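PDB 4RVQ: Pre-mRNA splicing helicase-like protein from Chaetomium thermophilum, which probably unwinds RNA duplexes in the spliceosome as the helicase Brr2, its noncanonical PWI domain being linked to protein and RNA interactions. Local coordinates for residues Y22-Q25 with R26-R30; V93-T96 with R97-R100; E117-R120 with W121-D124. All coordinates share one frame; numbering follows the deposited sequence.

Contact 1 (Y22-Q25 with R26-R30); sequences YWLQ and RQIGR
Stacking comes first: Q27 lays its amide over one face of the W23 indole, four residues earlier, with the two planes 20° apart. In the conformer described, one of two, Q27 CG stands 3.6 Å from the centroid of the six-membered ring and almost on its normal, a CH-pi contact. A bend at chi2 (-42°) lets Q27 NE2 add a second hydrogen bond at W23 O, 2.9 Å long with the donor tilted from the carbonyl plane, to the helical one from Q27 N at 3.0 Å. The remaining backbone bonds, R26 N to Y22 O, I28 N to L24 O and G29 N to Q25 O, follow the i to i+4 pattern of helix 23-29 in this all-helical PWI-like domain, and Y22 occupies the N-cap position. Of the charged groups, R26, also one of two conformers, crosses W23 at about a right angle, bends at chi3 and sets one guanidinium face over W23 CA, NH2 being 3.6 Å from that atom and salt-bridged to D20. R30 NH1 donates to Q27 OE1 at 2.8 Å from above the carbonyl plane. On the apolar side L24 CD1 meets I28 CD1 at 3.9 Å, next to L46 and T42 of helix 35-50.

Contact 2 (V93-T96 with R97-R100); sequences VWLT and RLAR. With EDO (1,2-ethanediol), chain F; EDO (1,2-ethanediol), chain G.
W94 and R97 share a molecule of 1,2-ethanediol, probably from the crystallisation liquor: its C1 lies 3.6 Å from W94 CH2, over one indole face, while its O1 takes a weak hydrogen bond from R97 NH1. A second ethanediol meets the indole edge, where W94 NE1 donates to its O1 at 3.2 Å. W94 and R97 belong to helix 89-99 of the PWI-like helical domain, whose i to i+4 bonds run here from R97 N to V93 O through to R100 N to T96 O. With CG anti to the backbone N (chi1 -171°) and the chain extended as far as NE, R97 runs beside W94 and points the same way. NH1 comes 3.6 Å from W94 CZ3, but the planes are 36° apart and the approach is oblique; the firmer partner of NH1 is E113, by a salt bridge. W94 also packs on M114 and L119. Replacing it by an alanine is likely to open a gap beside these two and to leave the R97 guanidinium freer to turn about its salt bridge. L95 CD2 and L98 CD2, 4.4 Å apart, both belong to side chains that pack on L126 of helix 120-127. T96 OG1 is hydrogen-bonded to V92 O, and its methyl faces R100, whose NE is hydrogen-bonded to A21 O: T96 CG2 sits at the guanidinium edge, near its plane, and 4.0 Å from R100 CD.

Contact 3 (E117-R120 with W121-D124); sequences EGLR and WILD
L119 O, at the N-cap of helix 120-127, receives I122 N at 2.9 Å, with the donor 55° out of the carbonyl plane, and L123 N more weakly, before D124 N reaches R120 O at 2.8 Å in a regular helical bond, all directly after G118, whose positive phi (83°) makes it the C-prime residue of the Schellman motif that ends helix 104-116, with L119 N bonded to M114 O and G118 N to A115 O.

Among the side chains, W121 takes the least common first torsion, chi1 74°, which sets CG between the backbone N and the carbonyl carbon. The indole is thereby swung back along the turn, with CD1 3.6 Å from G118 O, which lies at the ring edge, and NE1 3.9 Å from L119 CD2. A water bridges the very short turn beside it, donating to G118 O and accepting from W121 N. This water also lies in the ring plane, whereas I122 CG1 sits 3.3 Å above one face of the W121 ring, over its centre. L119 and I122 lie side by side, CD2 to CD1 at 4.0 Å. R120 is folded at chi2 and chi3 and crosses D124 at about a right angle; their charged atoms do not touch, R120 NE to D124 OD1 being 4.8 Å, and a second water links R120 NH1 to D124 OD1. That NH1 also comes 3.6 Å from L123 CD1.

Two helices flank the turn: L119 packs on W94, I122 on L95 and W121 on K91 of helix 89-99, while L119, I122 and L123 all touch M114 of helix 104-116.

Overall arrangement
From the N terminus, contact 1 builds helix 23-29, contact 2 the later part of helix 89-99, and contact 3 the turn joining helix 104-116 to helix 120-127. Each is local and continuous, so none closes a long loop; the three follow in series without nesting or crossing. Contact 2 is the spatial intermediary. On one flank R100 NH2 reaches Y22 CE1 at 3.5 Å, in a cation-pi pairing with contact 1; on another, W94 CD1 meets L119 CD1 at 3.4 Å and L95 CD2 meets I122 CG2 at 3.8 Å in contact 3. Contacts 1 and 3 stay about 12 Å apart at their nearest atoms, on opposite sides of the chain's centre.

Contact 1 (Y22-Q25 with R26-R30)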
# COMPACT_ATOMS: atom_id res chain seq x y z
N TYR A 22 -6.55 -2.07 7.81
CA TYR A 22 -7.56 -1.41 6.99
C TYR A 22 -7.05 -0.09 6.38
O TYR A 22 -7.86 0.63 5.81
CB TYR A 22 -8.81 -1.14 7.83
CG TYR A 22 -9.46 -2.39 8.35
CD1 TYR A 22 -10.37 -3.07 7.58
CD2 TYR A 22 -9.15 -2.91 9.60
CE1 TYR A 22 -11.00 -4.22 8.06
CE2 TYR A 22 -9.75 -4.03 10.10
CZ TYR A 22 -10.65 -4.71 9.32
OH TYR A 22 -11.29 -5.84 9.76
N TRP A 23 -5.76 0.22 6.47
CA TRP A 23 -5.27 1.49 5.96
C TRP A 23 -5.60 1.67 4.49
O TRP A 23 -6.10 2.72 4.08
CB TRP A 23 -3.75 1.56 6.19
CG TRP A 23 -3.11 2.86 5.70
CD1 TRP A 23 -2.94 4.01 6.43
CD2 TRP A 23 -2.63 3.15 4.38
NE1 TRP A 23 -2.34 4.98 5.66
CE2 TRP A 23 -2.16 4.48 4.39
CE3 TRP A 23 -2.53 2.42 3.21
CZ2 TRP A 23 -1.59 5.08 3.27
CZ3 TRP A 23 -1.96 3.03 2.08
CH2 TRP A 23 -1.51 4.34 2.13
N LEU A 24 -5.32 0.65 3.68
CA LEU A 24 -5.55 0.77 2.24
C LEU A 24 -7.03 0.96 1.96
O LEU A 24 -7.44 1.82 1.16
CB LEU A 24 -4.99 -0.44 1.51
CG LEU A 24 -5.25 -0.47 0.01
CD1 LEU A 24 -4.69 0.76 -0.70
CD2 LEU A 24 -4.73 -1.74 -0.59
N GLN A 25 -7.88 0.13 2.59
CA GLN A 25 -9.31 0.23 2.41
C GLN A 25 -9.81 1.61 2.77
O GLN A 25 -10.70 2.16 2.11
CB GLN A 25 -10.00 -0.87 3.22
CG GLN A 25 -11.47 -0.92 2.91
CD GLN A 25 -12.18 -2.12 3.51
OE1 GLN A 25 -11.56 -3.12 3.85
NE2 GLN A 25 -13.48 -2.02 3.61
N ARG A 26 -9.27 2.22 3.84
CA ARG A 26 -9.67 3.58 4.21
C ARG A 26 -9.25 4.60 3.19
O ARG A 26 -10.00 5.53 2.91
CB ARG A 26 -9.13 4.05 5.55
CG ARG A 26 -9.75 3.42 6.71
CD ARG A 26 -9.42 4.17 8.02
NE ARG A 26 -7.98 4.32 8.25
CZ ARG A 26 -7.18 3.37 8.70
NH1 ARG A 26 -7.64 2.16 9.00
NH2 ARG A 26 -5.88 3.61 8.84
N GLN A 27 -8.07 4.43 2.59
CA GLN A 27 -7.69 5.40 1.56
C GLN A 27 -8.63 5.29 0.38
O GLN A 27 -9.06 6.30 -0.19
CB GLN A 27 -6.27 5.20 1.08
CG GLN A 27 -5.22 5.05 2.13
CD GLN A 27 -5.41 6.04 3.28
OE1 GLN A 27 -5.36 7.25 3.06
NE2 GLN A 27 -5.61 5.53 4.50
N ILE A 28 -8.95 4.07 -0.03
CA ILE A 28 -9.84 3.85 -1.16
C ILE A 28 -11.26 4.30 -0.81
O ILE A 28 -11.96 4.89 -1.65
CB ILE A 28 -9.80 2.37 -1.52
CG1 ILE A 28 -8.42 2.03 -2.10
CG2 ILE A 28 -10.96 2.02 -2.47
CD1 ILE A 28 -8.23 0.54 -2.43
N GLY A 29 -11.67 4.08 0.43
CA GLY A 29 -13.02 4.41 0.86
C GLY A 29 -13.33 5.89 0.85
O GLY A 29 -14.50 6.32 0.82
N ARG A 30 -12.31 6.74 0.90
CA ARG A 30 -12.55 8.17 0.79
C ARG A 30 -13.05 8.55 -0.58
O ARG A 30 -13.75 9.55 -0.71
CB ARG A 30 -11.28 8.92 1.07
CG ARG A 30 -10.91 8.80 2.51
CD ARG A 30 -10.13 9.97 3.03
NE ARG A 30 -9.60 9.65 4.35
CZ ARG A 30 -8.43 9.05 4.56
NH1 ARG A 30 -7.66 8.72 3.52
NH2 ARG A 30 -8.03 8.75 5.79

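Contact 2 (V93-T96 with R97-R100)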
# COMPACT_ATOMS: atom_id res chain seq x y z
N VAL A 93 1.68 -3.52 0.40
CA VAL A 93 1.40 -4.93 0.22
C VAL A 93 1.83 -5.70 1.48
O VAL A 93 1.06 -6.50 2.03
CB VAL A 93 2.14 -5.48 -1.04
CG1 VAL A 93 2.10 -6.96 -1.07
CG2 VAL A 93 1.54 -4.89 -2.33
N TRP A 94 3.08 -5.54 1.89
CA TRP A 94 3.61 -6.34 2.96
C TRP A 94 3.05 -5.98 4.31
O TRP A 94 2.79 -6.87 5.14
CB TRP A 94 5.14 -6.31 2.95
CG TRP A 94 5.70 -7.11 1.81
CD1 TRP A 94 6.19 -6.65 0.63
CD2 TRP A 94 5.82 -8.51 1.77
NE1 TRP A 94 6.61 -7.68 -0.13
CE2 TRP A 94 6.39 -8.85 0.53
CE3 TRP A 94 5.51 -9.54 2.67
CZ2 TRP A 94 6.65 -10.16 0.18
CZ3 TRP A 94 5.77 -10.84 2.31
CH2 TRP A 94 6.31 -11.15 1.07
N LEU A 95 2.93 -4.70 4.63
CA LEU A 95 2.43 -4.32 5.92
C LEU A 95 0.94 -4.60 6.09
O LEU A 95 0.50 -4.87 7.21
CB LEU A 95 2.75 -2.88 6.27
CG LEU A 95 4.23 -2.55 6.41
CD1 LEU A 95 4.45 -1.07 6.52
CD2 LEU A 95 4.84 -3.34 7.56
N THR A 96 0.16 -4.54 5.01
CA THR A 96 -1.24 -4.94 5.10
C THR A 96 -1.30 -6.44 5.46
O THR A 96 -2.07 -6.86 6.33
CB THR A 96 -1.99 -4.65 3.81
OG1 THR A 96 -1.99 -3.23 3.59
CG2 THR A 96 -3.41 -5.13 3.88
N ARG A 97 -0.53 -7.26 4.76
CA ARG A 97 -0.49 -8.67 5.03
C ARG A 97 -0.03 -8.93 6.47
O ARG A 97 -0.64 -9.73 7.20
CB ARG A 97 0.42 -9.39 4.04
CG ARG A 97 0.32 -10.88 4.16
CD ARG A 97 1.25 -11.62 3.17
NE ARG A 97 1.32 -13.02 3.53
CZ ARG A 97 2.32 -13.84 3.22
NH1 ARG A 97 3.28 -13.42 2.45
NH2 ARG A 97 2.34 -15.08 3.70
N LEU A 98 1.03 -8.29 6.88
CA LEU A 98 1.56 -8.50 8.23
C LEU A 98 0.55 -8.07 9.29
O LEU A 98 0.35 -8.77 10.30
CB LEU A 98 2.91 -7.79 8.40
CG LEU A 98 3.63 -7.99 9.73
CD1 LEU A 98 3.88 -9.44 10.04
CD2 LEU A 98 4.93 -7.20 9.72
N ALA A 99 -0.10 -6.93 9.08
CA ALA A 99 -1.07 -6.45 10.07
C ALA A 99 -2.21 -7.42 10.25
O ALA A 99 -2.86 -7.43 11.30
CB ALA A 99 -1.61 -5.09 9.68
N ARG A 100 -2.53 -8.18 9.22
CA ARG A 100 -3.61 -9.15 9.23
C ARG A 100 -3.19 -10.53 9.75
O ARG A 100 -4.09 -11.38 9.91
CB ARG A 100 -4.23 -9.23 7.82
CG ARG A 100 -5.02 -7.99 7.53
CD ARG A 100 -5.42 -7.81 6.06
NE ARG A 100 -6.51 -6.81 5.97
CZ ARG A 100 -7.76 -7.11 6.26
NH1 ARG A 100 -8.14 -8.37 6.39
NH2 ARG A 100 -8.65 -6.17 6.41
C1 EDO F . 3.05 -10.39 -0.14
O1 EDO F . 2.80 -11.76 0.12
C2 EDO F . 3.48 -10.22 -1.58
O2 EDO F . 2.34 -10.52 -2.40
C1 EDO G . 6.34 -7.00 -4.17
O1 EDO G . 6.74 -8.07 -3.30
C2 EDO G . 5.46 -6.04 -3.38
O2 EDO G . 5.50 -4.73 -3.96

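Contact 3 (E117-R120 with W121-D124)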
# COMPACT_ATOMS: atom_id res chain seq x y z
N GLU A 117 13.27 -10.23 0.69
CA GLU A 117 12.97 -9.29 -0.38
C GLU A 117 13.72 -7.96 -0.25
O GLU A 117 13.48 -7.07 -1.03
CB GLU A 117 11.47 -9.01 -0.40
CG GLU A 117 10.61 -10.19 -0.78
CD GLU A 117 10.64 -10.50 -2.25
OE1 GLU A 117 11.54 -10.02 -2.97
OE2 GLU A 117 9.74 -11.24 -2.69
N GLY A 118 14.62 -7.85 0.72
CA GLY A 118 15.37 -6.62 0.90
C GLY A 118 14.63 -5.56 1.70
O GLY A 118 14.96 -4.37 1.62
N LEU A 119 13.60 -5.97 2.47
CA LEU A 119 12.73 -5.04 3.16
C LEU A 119 13.00 -4.96 4.65
O LEU A 119 12.13 -4.50 5.39
CB LEU A 119 11.24 -5.40 2.87
CG LEU A 119 10.90 -5.46 1.39
CD1 LEU A 119 9.44 -5.87 1.23
CD2 LEU A 119 11.18 -4.16 0.63
N ARG A 120 14.21 -5.31 5.08
CA ARG A 120 14.62 -5.00 6.45
C ARG A 120 14.30 -3.56 6.83
O ARG A 120 13.89 -3.28 7.95
CB ARG A 120 16.12 -5.30 6.66
CG ARG A 120 16.67 -4.93 8.04
CD ARG A 120 16.03 -5.65 9.19
NE ARG A 120 16.24 -7.07 9.05
CZ ARG A 120 15.46 -7.98 9.56
NH1 ARG A 120 14.40 -7.62 10.29
NH2 ARG A 120 15.71 -9.27 9.33
N TRP A 121 14.51 -2.61 5.91
CA TRP A 121 14.26 -1.21 6.22
C TRP A 121 12.83 -0.96 6.70
O TRP A 121 12.59 -0.13 7.55
CB TRP A 121 14.60 -0.32 5.02
CG TRP A 121 13.67 -0.32 3.87
CD1 TRP A 121 13.70 -1.15 2.75
CD2 TRP A 121 12.57 0.57 3.68
NE1 TRP A 121 12.66 -0.83 1.91
CE2 TRP A 121 11.96 0.23 2.44
CE3 TRP A 121 12.06 1.63 4.42
CZ2 TRP A 121 10.86 0.92 1.94
CZ3 TRP A 121 10.98 2.30 3.92
CH2 TRP A 121 10.40 1.95 2.69
N ILE A 122 11.87 -1.71 6.14
CA ILE A 122 10.48 -1.56 6.54
C ILE A 122 10.24 -2.13 7.93
O ILE A 122 9.57 -1.50 8.75
CB ILE A 122 9.52 -2.19 5.52
CG1 ILE A 122 9.72 -1.53 4.14
CG2 ILE A 122 8.09 -2.09 6.01
CD1 ILE A 122 8.79 -2.10 3.07
N LEU A 123 10.81 -3.28 8.21
CA LEU A 123 10.72 -3.86 9.53
C LEU A 123 11.39 -2.99 10.58
O LEU A 123 10.89 -2.88 11.70
CB LEU A 123 11.29 -5.27 9.54
CG LEU A 123 10.51 -6.26 8.69
CD1 LEU A 123 11.25 -7.59 8.60
CD2 LEU A 123 9.06 -6.45 9.23
N ASP A 124 12.53 -2.37 10.24
CA ASP A 124 13.17 -1.45 11.16
C ASP A 124 12.27 -0.27 11.46
O ASP A 124 12.17 0.19 12.60
CB ASP A 124 14.47 -0.92 10.57
CG ASP A 124 15.61 -1.90 10.62
OD1 ASP A 124 15.55 -2.93 11.31
OD2 ASP A 124 16.64 -1.62 9.97
O HOH W 1 16.28 -3.12 3.67
O HOH W 2 14.08 -5.17 11.80